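Long-range contacts in superoxide dismutase [Cu-Zn] (Bacteroidetes bacterium GWA2_30_7, PDB 7B4P), which probably catalyses the dismutation of superoxide into molecular oxygen and hydrogen peroxide, using a copper ion with a zinc ion beside it: residues P15-K20 with S59-T64; F50-C55 with R121-H126; N71-S76 with R85-L90. All coordinates share one frame; numbering follows the deposited sequence.

The three contacts run across one flank of the Greek-key beta barrel, with contact 2 in the middle. Its strands 50-53 and 122-126 hold the copper through three histidines. Contact 1 joins two loops whose centre is about 13 Å from that of contact 2 and touches it by packing, with G63 O 4.0 Å from I124 CD1; G63 CA is 10.0 Å from the copper. Contact 3, centred about 12 Å from contact 2, supplies two zinc ligands and leads into strand 89-95, just before which G88 O probably accepts a hydrogen bond from I52 N at 3.0 Å. The nearest H51 side-chain atom is about 5 Å from zinc. Contacts 1 and 3 are separate, their centres about 24 Å apart.

Contact 1 (P15-K20 with S59-T64); sequences PTQDYK and SASDGT
Q17 N donates to S61 O at 2.8 Å, an almost straight bond (173° at the hydrogen) that ties two irregular loops together. The amide is available because Q17 is the second residue of a type II beta turn running from T16 to Y19, a position whose N-H is not used by the turn itself. The side chains gather round the same carbonyl. T16 places its CB 3.1 Å from S61 O, and its methyl CG2 reaches over to the next peptide, 3.8 Å from G63 N. With chi1 at 59° the hydroxyl lies between the backbone N and the carbonyl carbon, and this sends OG1 to its partner R143 O while CG2 is left to pack. A beta-branched threonine thus serves both needs, one branch polar and one apolar. The loop 15-20 links strands 8-15 and 22-30 of the Greek-key barrel, whereas 59-64 belongs to the long loop between strands 46-53 and 89-95, which further along carries zinc ligands. On the outer side Q17 holds its chain extended, CG anti to the backbone N (chi1 -162°), and its OE1 comes alongside S61 CB at 3.6 Å; a flexible polar residue suits this solvent-facing position. G63, with its positive phi, adopts a conformation easy for glycine, and its carbonyl accepts from R143 NH1. Beyond it, T64 OG1 donates to D62 OD1 at 2.7 Å, a link within the 59-64 loop.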
loop_
_atom_site.group_PDB
_atom_site.type_symbol
_atom_site.label_atom_id
_atom_site.label_comp_id
_atom_site.label_asym_id
_atom_site.label_seq_id
_atom_site.Cartn_x
_atom_site.Cartn_y
_atom_site.Cartn_z
ATOM N N PRO A 15 -11.695 1.418 -5.062
ATOM C CA PRO A 15 -12.141 1.839 -6.387
ATOM C C PRO A 15 -11.611 3.225 -6.775
ATOM O O PRO A 15 -11.307 4.002 -5.891
ATOM C CB PRO A 15 -13.666 1.863 -6.239
ATOM C CG PRO A 15 -13.895 2.204 -4.780
ATOM C CD PRO A 15 -12.751 1.540 -4.044
ATOM N N THR A 16 -11.507 3.480 -8.083
ATOM C CA THR A 16 -11.288 4.823 -8.683
ATOM C C THR A 16 -12.649 5.524 -8.799
ATOM O O THR A 16 -13.677 4.857 -8.561
ATOM C CB THR A 16 -10.568 4.707 -10.031
ATOM O OG1 THR A 16 -11.384 3.908 -10.889
ATOM C CG2 THR A 16 -9.190 4.094 -9.915
ATOM N N GLN A 17 -12.654 6.816 -9.145
ATOM C CA GLN A 17 -13.877 7.663 -9.203
ATOM C C GLN A 17 -14.924 6.969 -10.084
ATOM O O GLN A 17 -14.558 6.542 -11.196
ATOM C CB GLN A 17 -13.540 9.056 -9.736
ATOM C CG GLN A 17 -14.607 10.101 -9.437
ATOM C CD GLN A 17 -14.392 11.386 -10.199
ATOM O OE1 GLN A 17 -13.278 11.895 -10.311
ATOM N NE2 GLN A 17 -15.473 11.935 -10.727
ATOM N N ASP A 18 -16.158 6.842 -9.583
ATOM C CA ASP A 18 -17.345 6.321 -10.319
ATOM C C ASP A 18 -17.247 4.794 -10.487
ATOM O O ASP A 18 -17.704 4.286 -11.534
ATOM C CB ASP A 18 -17.512 7.016 -11.676
ATOM C CG ASP A 18 -17.349 8.528 -11.630
ATOM O OD1 ASP A 18 -17.927 9.156 -10.720
ATOM O OD2 ASP A 18 -16.636 9.066 -12.503
ATOM N N TYR A 19 -16.691 4.090 -9.493
ATOM C CA TYR A 19 -16.619 2.605 -9.436
ATOM C C TYR A 19 -16.753 2.143 -7.981
ATOM O O TYR A 19 -16.480 2.951 -7.072
ATOM C CB TYR A 19 -15.325 2.097 -10.079
ATOM C CG TYR A 19 -15.258 2.312 -11.569
ATOM C CD1 TYR A 19 -15.990 1.519 -12.435
ATOM C CD2 TYR A 19 -14.487 3.326 -12.114
ATOM C CE1 TYR A 19 -15.953 1.717 -13.804
ATOM C CE2 TYR A 19 -14.438 3.538 -13.482
ATOM C CZ TYR A 19 -15.174 2.732 -14.331
ATOM O OH TYR A 19 -15.133 2.932 -15.679
ATOM N N LYS A 20 -17.167 0.886 -7.780
ATOM C CA LYS A 20 -17.374 0.255 -6.447
ATOM C C LYS A 20 -16.484 -0.989 -6.316
ATOM O O LYS A 20 -16.755 -1.814 -5.415
ATOM C CB LYS A 20 -18.853 -0.100 -6.259
ATOM C CG LYS A 20 -19.833 1.047 -6.470
ATOM C CD LYS A 20 -19.719 2.146 -5.433
ATOM C CE LYS A 20 -20.617 3.330 -5.718
ATOM N NZ LYS A 20 -20.398 4.423 -4.741
ATOM N N SER A 59 -3.324 7.928 -5.297
ATOM C CA SER A 59 -3.814 9.253 -4.827
ATOM C C SER A 59 -4.691 9.913 -5.900
ATOM O O SER A 59 -5.507 10.782 -5.536
ATOM C CB SER A 59 -2.668 10.147 -4.431
ATOM O OG SER A 59 -1.923 10.551 -5.570
ATOM N N ALA A 60 -4.522 9.525 -7.169
ATOM C CA ALA A 60 -5.299 10.035 -8.322
ATOM C C ALA A 60 -6.705 9.419 -8.322
ATOM O O ALA A 60 -6.838 8.235 -7.964
ATOM C CB ALA A 60 -4.569 9.733 -9.609
ATOM N N SER A 61 -7.707 10.198 -8.731
ATOM C CA SER A 61 -9.128 9.777 -8.849
ATOM C C SER A 61 -9.276 8.678 -9.910
ATOM O O SER A 61 -10.146 7.809 -9.725
ATOM C CB SER A 61 -10.013 10.957 -9.164
ATOM O OG SER A 61 -9.640 11.557 -10.398
ATOM N N ASP A 62 -8.461 8.720 -10.973
ATOM C CA ASP A 62 -8.566 7.822 -12.157
ATOM C C ASP A 62 -7.454 6.763 -12.132
ATOM O O ASP A 62 -7.362 5.993 -13.105
ATOM C CB ASP A 62 -8.551 8.629 -13.459
ATOM C CG ASP A 62 -7.388 9.600 -13.584
ATOM O OD1 ASP A 62 -6.464 9.523 -12.746
ATOM O OD2 ASP A 62 -7.416 10.432 -14.517
ATOM N N GLY A 63 -6.642 6.729 -11.068
ATOM C CA GLY A 63 -5.582 5.721 -10.851
ATOM C C GLY A 63 -4.387 5.906 -11.776
ATOM O O GLY A 63 -3.571 4.969 -11.871
ATOM N N THR A 64 -4.266 7.073 -12.418
ATOM C CA THR A 64 -3.176 7.419 -13.371
ATOM C C THR A 64 -1.835 7.509 -12.628
ATOM O O THR A 64 -0.791 7.305 -13.277
ATOM C CB THR A 64 -3.476 8.735 -14.100
ATOM O OG1 THR A 64 -3.804 9.715 -13.114
ATOM C CG2 THR A 64 -4.602 8.607 -15.101
#

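Contact 2 (F50-C55 with R121-H126). With CU (copper (II) ion), chain E.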
loop_
_atom_site.group_PDB
_atom_site.type_symbol
_atom_site.label_atom_id
_atom_site.label_comp_id
_atom_site.label_asym_id
_atom_site.label_seq_id
_atom_site.Cartn_x
_atom_site.Cartn_y
_atom_site.Cartn_z
ATOM N N PHE A 50 -5.508 -7.043 -15.118
ATOM C CA PHE A 50 -5.015 -7.282 -13.738
ATOM C C PHE A 50 -3.482 -7.256 -13.776
ATOM O O PHE A 50 -2.882 -8.233 -14.269
ATOM C CB PHE A 50 -5.593 -8.610 -13.239
ATOM C CG PHE A 50 -5.403 -8.913 -11.775
ATOM C CD1 PHE A 50 -6.031 -8.150 -10.802
ATOM C CD2 PHE A 50 -4.641 -9.999 -11.369
ATOM C CE1 PHE A 50 -5.871 -8.445 -9.457
ATOM C CE2 PHE A 50 -4.478 -10.291 -10.024
ATOM C CZ PHE A 50 -5.094 -9.514 -9.070
ATOM N N HIS A 51 -2.874 -6.158 -13.313
ATOM C CA HIS A 51 -1.421 -5.871 -13.470
ATOM C C HIS A 51 -0.832 -5.271 -12.189
ATOM O O HIS A 51 -1.589 -4.656 -11.412
ATOM C CB HIS A 51 -1.180 -4.909 -14.640
ATOM C CG HIS A 51 -1.865 -5.284 -15.911
ATOM N ND1 HIS A 51 -2.742 -4.431 -16.552
ATOM C CD2 HIS A 51 -1.802 -6.401 -16.663
ATOM C CE1 HIS A 51 -3.192 -5.009 -17.646
ATOM N NE2 HIS A 51 -2.632 -6.219 -17.736
ATOM N N ILE A 52 0.481 -5.440 -12.006
ATOM C CA ILE A 52 1.319 -4.667 -11.042
ATOM C C ILE A 52 1.925 -3.482 -11.806
ATOM O O ILE A 52 2.579 -3.724 -12.838
ATOM C CB ILE A 52 2.401 -5.561 -10.399
ATOM C CG1 ILE A 52 1.787 -6.716 -9.602
ATOM C CG2 ILE A 52 3.352 -4.731 -9.549
ATOM C CD1 ILE A 52 2.763 -7.822 -9.266
ATOM N N HIS A 53 1.701 -2.255 -11.327
ATOM C CA HIS A 53 2.188 -0.992 -11.946
ATOM C C HIS A 53 3.384 -0.459 -11.146
ATOM O O HIS A 53 3.475 -0.771 -9.948
ATOM C CB HIS A 53 1.034 0.013 -12.072
ATOM C CG HIS A 53 0.055 -0.333 -13.142
ATOM N ND1 HIS A 53 -0.260 0.540 -14.164
ATOM C CD2 HIS A 53 -0.669 -1.453 -13.363
ATOM C CE1 HIS A 53 -1.144 -0.022 -14.962
ATOM N NE2 HIS A 53 -1.411 -1.247 -14.494
ATOM N N GLU A 54 4.263 0.312 -11.796
ATOM C CA GLU A 54 5.626 0.649 -11.292
ATOM C C GLU A 54 5.541 1.531 -10.037
ATOM O O GLU A 54 6.343 1.294 -9.114
ATOM C CB GLU A 54 6.473 1.301 -12.391
ATOM C CG GLU A 54 5.976 2.666 -12.844
ATOM C CD GLU A 54 6.619 3.164 -14.126
ATOM O OE1 GLU A 54 7.838 2.948 -14.290
ATOM O OE2 GLU A 54 5.902 3.763 -14.958
ATOM N N CYS A 55 4.627 2.506 -10.000
ATOM C CA CYS A 55 4.468 3.463 -8.869
ATOM C C CYS A 55 3.357 2.980 -7.927
ATOM O O CYS A 55 2.268 2.628 -8.424
ATOM C CB CYS A 55 4.188 4.878 -9.368
ATOM S SG CYS A 55 5.658 5.719 -10.016
ATOM N N ARG A 121 4.918 -1.558 -4.858
ATOM C CA ARG A 121 4.303 -1.342 -6.194
ATOM C C ARG A 121 2.782 -1.313 -6.016
ATOM O O ARG A 121 2.317 -1.569 -4.889
ATOM C CB ARG A 121 4.734 -2.435 -7.177
ATOM C CG ARG A 121 6.240 -2.640 -7.273
ATOM C CD ARG A 121 6.969 -1.420 -7.800
ATOM N NE ARG A 121 8.416 -1.555 -7.704
ATOM C CZ ARG A 121 9.292 -0.618 -8.056
ATOM N NH1 ARG A 121 8.878 0.543 -8.537
ATOM N NH2 ARG A 121 10.587 -0.849 -7.924
ATOM N N SER A 122 2.044 -1.017 -7.087
ATOM C CA SER A 122 0.562 -0.913 -7.090
ATOM C C SER A 122 -0.051 -2.069 -7.888
ATOM O O SER A 122 0.563 -2.497 -8.878
ATOM C CB SER A 122 0.108 0.417 -7.633
ATOM O OG SER A 122 0.633 0.644 -8.932
ATOM N N MET A 123 -1.211 -2.555 -7.438
ATOM C CA MET A 123 -2.143 -3.407 -8.224
ATOM C C MET A 123 -3.163 -2.484 -8.897
ATOM O O MET A 123 -3.666 -1.576 -8.211
ATOM C CB MET A 123 -2.885 -4.408 -7.329
ATOM C CG MET A 123 -2.027 -5.562 -6.824
ATOM S SD MET A 123 -1.425 -6.661 -8.139
ATOM C CE MET A 123 -2.918 -6.903 -9.101
ATOM N N ILE A 124 -3.437 -2.704 -10.184
ATOM C CA ILE A 124 -4.466 -1.961 -10.972
ATOM C C ILE A 124 -5.399 -2.976 -11.640
ATOM O O ILE A 124 -4.892 -3.891 -12.320
ATOM C CB ILE A 124 -3.807 -1.025 -12.007
ATOM C CG1 ILE A 124 -3.067 0.137 -11.340
ATOM C CG2 ILE A 124 -4.824 -0.527 -13.026
ATOM C CD1 ILE A 124 -3.973 1.162 -10.694
ATOM N N VAL A 125 -6.708 -2.816 -11.440
ATOM C CA VAL A 125 -7.772 -3.552 -12.182
ATOM C C VAL A 125 -8.328 -2.597 -13.242
ATOM O O VAL A 125 -8.624 -1.434 -12.895
ATOM C CB VAL A 125 -8.872 -4.071 -11.238
ATOM C CG1 VAL A 125 -9.851 -4.975 -11.970
ATOM C CG2 VAL A 125 -8.283 -4.792 -10.035
ATOM N N HIS A 126 -8.436 -3.069 -14.488
ATOM C CA HIS A 126 -8.870 -2.267 -15.663
ATOM C C HIS A 126 -10.355 -2.519 -15.946
ATOM O O HIS A 126 -10.884 -3.540 -15.466
ATOM C CB HIS A 126 -7.985 -2.578 -16.877
ATOM C CG HIS A 126 -6.575 -2.122 -16.716
ATOM N ND1 HIS A 126 -6.147 -0.882 -17.149
ATOM C CD2 HIS A 126 -5.499 -2.725 -16.166
ATOM C CE1 HIS A 126 -4.865 -0.743 -16.877
ATOM N NE2 HIS A 126 -4.442 -1.861 -16.276
HETATM CU CU CU E . -2.519 -2.409 -15.785
#
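The copper site straddles this strand pair: H51 and H53 of one strand and H126 of the other grip the ion, through H51 ND1 at 2.2 Å, H53 NE2 and H126 NE2. Alternating residues put both histidines of strand 50-53 on the same face of the sheet. The rings of H51 and H126 stand at 61° to each other, while those of H53 and H126 meet rim to rim. Each ring's second nitrogen is held from outside, H51 NE2 by D130, H53 ND1 by G67 O and H126 ND1 by G141 O, which fixes its rotation. I124 lies under H53, its CG1 3.6 Å from the ring centroid, an apolar floor beside the metal. The strands are antiparallel neighbours in the Greek-key barrel, joined at the H51-I124 and H53-S122 hydrogen-bonded pairs; H53 N donates to S122 O at 2.7 Å. Facing the barrel core, M123 bends at chi2 and chi3 (-65° and -46°) and sets its CE over one face of the F50 ring, 3.5 Å from the centroid. Just past strand 46-53, R121 NH1 donates to E54 O at 2.7 Å, the oxygen lying in the guanidinium plane, and S122 OG donates to C55 O at 2.6 Å.

Contact 3 (N71-S76 with R85-L90). With ZN (zinc ion), chain F.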
loop_
_atom_site.group_PDB
_atom_site.type_symbol
_atom_site.label_atom_id
_atom_site.label_comp_id
_atom_site.label_asym_id
_atom_site.label_seq_id
_atom_site.Cartn_x
_atom_site.Cartn_y
_atom_site.Cartn_z
ATOM N N ASN A 71 7.822 -2.903 -15.165
ATOM C CA ASN A 71 8.636 -3.513 -16.249
ATOM C C ASN A 71 10.099 -3.108 -16.063
ATOM O O ASN A 71 10.638 -2.327 -16.847
ATOM C CB ASN A 71 8.084 -3.116 -17.623
ATOM C CG ASN A 71 8.813 -3.764 -18.780
ATOM O OD1 ASN A 71 9.480 -4.784 -18.615
ATOM N ND2 ASN A 71 8.684 -3.181 -19.961
ATOM N N PRO A 72 10.787 -3.629 -15.022
ATOM C CA PRO A 72 12.180 -3.265 -14.753
ATOM C C PRO A 72 13.207 -3.883 -15.717
ATOM O O PRO A 72 14.361 -3.508 -15.634
ATOM C CB PRO A 72 12.405 -3.796 -13.329
ATOM C CG PRO A 72 11.474 -4.985 -13.231
ATOM C CD PRO A 72 10.255 -4.588 -14.040
ATOM N N GLU A 73 12.774 -4.803 -16.589
ATOM C CA GLU A 73 13.634 -5.499 -17.587
ATOM C C GLU A 73 13.424 -4.906 -18.987
ATOM O O GLU A 73 14.130 -5.349 -19.914
ATOM C CB GLU A 73 13.336 -6.999 -17.583
ATOM C CG GLU A 73 13.913 -7.729 -16.383
ATOM C CD GLU A 73 13.558 -9.206 -16.324
ATOM O OE1 GLU A 73 12.356 -9.519 -16.154
ATOM O OE2 GLU A 73 14.479 -10.039 -16.466
ATOM N N GLU A 74 12.498 -3.947 -19.136
ATOM C CA GLU A 74 12.184 -3.241 -20.412
ATOM C C GLU A 74 11.725 -4.253 -21.472
ATOM O O GLU A 74 12.097 -4.079 -22.651
ATOM C CB GLU A 74 13.400 -2.456 -20.918
ATOM C CG GLU A 74 13.969 -1.467 -19.914
ATOM C CD GLU A 74 15.313 -0.875 -20.303
ATOM O OE1 GLU A 74 16.068 -0.490 -19.391
ATOM O OE2 GLU A 74 15.603 -0.804 -21.515
ATOM N N LYS A 75 10.943 -5.263 -21.072
ATOM C CA LYS A 75 10.391 -6.311 -21.974
ATOM C C LYS A 75 9.040 -5.842 -22.528
ATOM O O LYS A 75 8.580 -4.756 -22.127
ATOM C CB LYS A 75 10.262 -7.648 -21.235
ATOM C CG LYS A 75 11.563 -8.195 -20.660
ATOM C CD LYS A 75 11.559 -9.693 -20.440
ATOM C CE LYS A 75 11.786 -10.485 -21.712
ATOM N NZ LYS A 75 13.210 -10.473 -22.124
ATOM N N SER A 76 8.444 -6.626 -23.432
ATOM C CA SER A 76 7.128 -6.355 -24.067
ATOM C C SER A 76 6.000 -6.820 -23.139
ATOM O O SER A 76 6.278 -7.610 -22.213
ATOM C CB SER A 76 7.029 -7.020 -25.415
ATOM O OG SER A 76 8.078 -6.587 -26.268
ATOM N N ARG A 85 7.272 -10.989 -21.165
ATOM C CA ARG A 85 6.219 -10.320 -20.351
ATOM C C ARG A 85 6.861 -9.293 -19.410
ATOM O O ARG A 85 8.066 -9.427 -19.118
ATOM C CB ARG A 85 5.430 -11.349 -19.533
ATOM C CG ARG A 85 6.289 -12.226 -18.631
ATOM C CD ARG A 85 5.489 -13.006 -17.603
ATOM N NE ARG A 85 5.136 -12.207 -16.436
ATOM C CZ ARG A 85 4.573 -12.680 -15.325
ATOM N NH1 ARG A 85 4.287 -13.967 -15.212
ATOM N NH2 ARG A 85 4.301 -11.860 -14.323
ATOM N N HIS A 86 6.075 -8.314 -18.950
ATOM C CA HIS A 86 6.424 -7.410 -17.821
ATOM C C HIS A 86 6.334 -8.208 -16.516
ATOM O O HIS A 86 5.525 -9.158 -16.463
ATOM C CB HIS A 86 5.509 -6.174 -17.778
ATOM C CG HIS A 86 5.442 -5.404 -19.054
ATOM N ND1 HIS A 86 4.351 -4.623 -19.390
ATOM C CD2 HIS A 86 6.311 -5.298 -20.081
ATOM C CE1 HIS A 86 4.558 -4.064 -20.564
ATOM N NE2 HIS A 86 5.753 -4.462 -21.009
ATOM N N ILE A 87 7.124 -7.834 -15.503
ATOM C CA ILE A 87 7.123 -8.475 -14.152
ATOM C C ILE A 87 5.694 -8.425 -13.591
ATOM O O ILE A 87 5.304 -9.383 -12.893
ATOM C CB ILE A 87 8.146 -7.799 -13.214
ATOM C CG1 ILE A 87 9.589 -8.047 -13.663
ATOM C CG2 ILE A 87 7.939 -8.229 -11.767
ATOM C CD1 ILE A 87 10.073 -9.456 -13.443
ATOM N N GLY A 88 4.944 -7.361 -13.907
ATOM C CA GLY A 88 3.566 -7.136 -13.432
ATOM C C GLY A 88 2.508 -7.477 -14.469
ATOM O O GLY A 88 1.481 -6.774 -14.498
ATOM N N ASP A 89 2.731 -8.514 -15.284
ATOM C CA ASP A 89 1.717 -9.066 -16.224
ATOM C C ASP A 89 1.062 -10.286 -15.567
ATOM O O ASP A 89 1.543 -11.416 -15.801
ATOM C CB ASP A 89 2.331 -9.411 -17.584
ATOM C CG ASP A 89 2.540 -8.213 -18.496
ATOM O OD1 ASP A 89 2.100 -7.104 -18.127
ATOM O OD2 ASP A 89 3.141 -8.396 -19.574
ATOM N N LEU A 90 0.008 -10.054 -14.775
ATOM C CA LEU A 90 -0.770 -11.112 -14.071
ATOM C C LEU A 90 -2.039 -11.441 -14.875
ATOM O O LEU A 90 -2.963 -12.049 -14.295
ATOM C CB LEU A 90 -1.114 -10.639 -12.653
ATOM C CG LEU A 90 0.008 -9.935 -11.886
ATOM C CD1 LEU A 90 -0.411 -9.666 -10.449
ATOM C CD2 LEU A 90 1.302 -10.736 -11.906
HETATM ZN ZN ZN F . 2.173 -5.159 -19.040
#
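N71 lies over one face of the H86 imidazole, a CH-pi contact in which N71 CB is 4.0 Å from the ring centroid; amide and ring planes are 29° apart. A chi1 of -177° swings the N71 amide away from its own backbone N and out along the ring toward H86 CD2. Apolar packing follows in the next residues, where P72 CD rests 3.5 Å from I87 CG1, the rigid proline ring meeting a branched chain.

Hydrogen bonds stiffen each side. N71 OD1 accepts from K75 N at 2.9 Å on a lone pair in the carbonyl plane, and N71 ND2 donates to K75 O at 2.7 Å, closing the 71-75 loop; asparagine suits because it offers both an acceptor and a donor. With an alanine here both bonds would go, and the loop would probably be freer to shift from the face of H86. In the other segment H86 O is reached from opposite faces of its plane by R85 NE, at 3.1 Å, and by D89 N, which closes a type I turn; R85 also bonds P80 O and forms a salt bridge to D107. H86 N meets D89 OD2 at 3.0 Å from above the carboxylate plane, and G78 N holds that oxygen too.

Zinc is bound by H86 ND1 at 2.3 Å, D89 OD1 at 2.1 Å, H69 and H77, the three-histidine, one-aspartate site of copper-zinc superoxide dismutases.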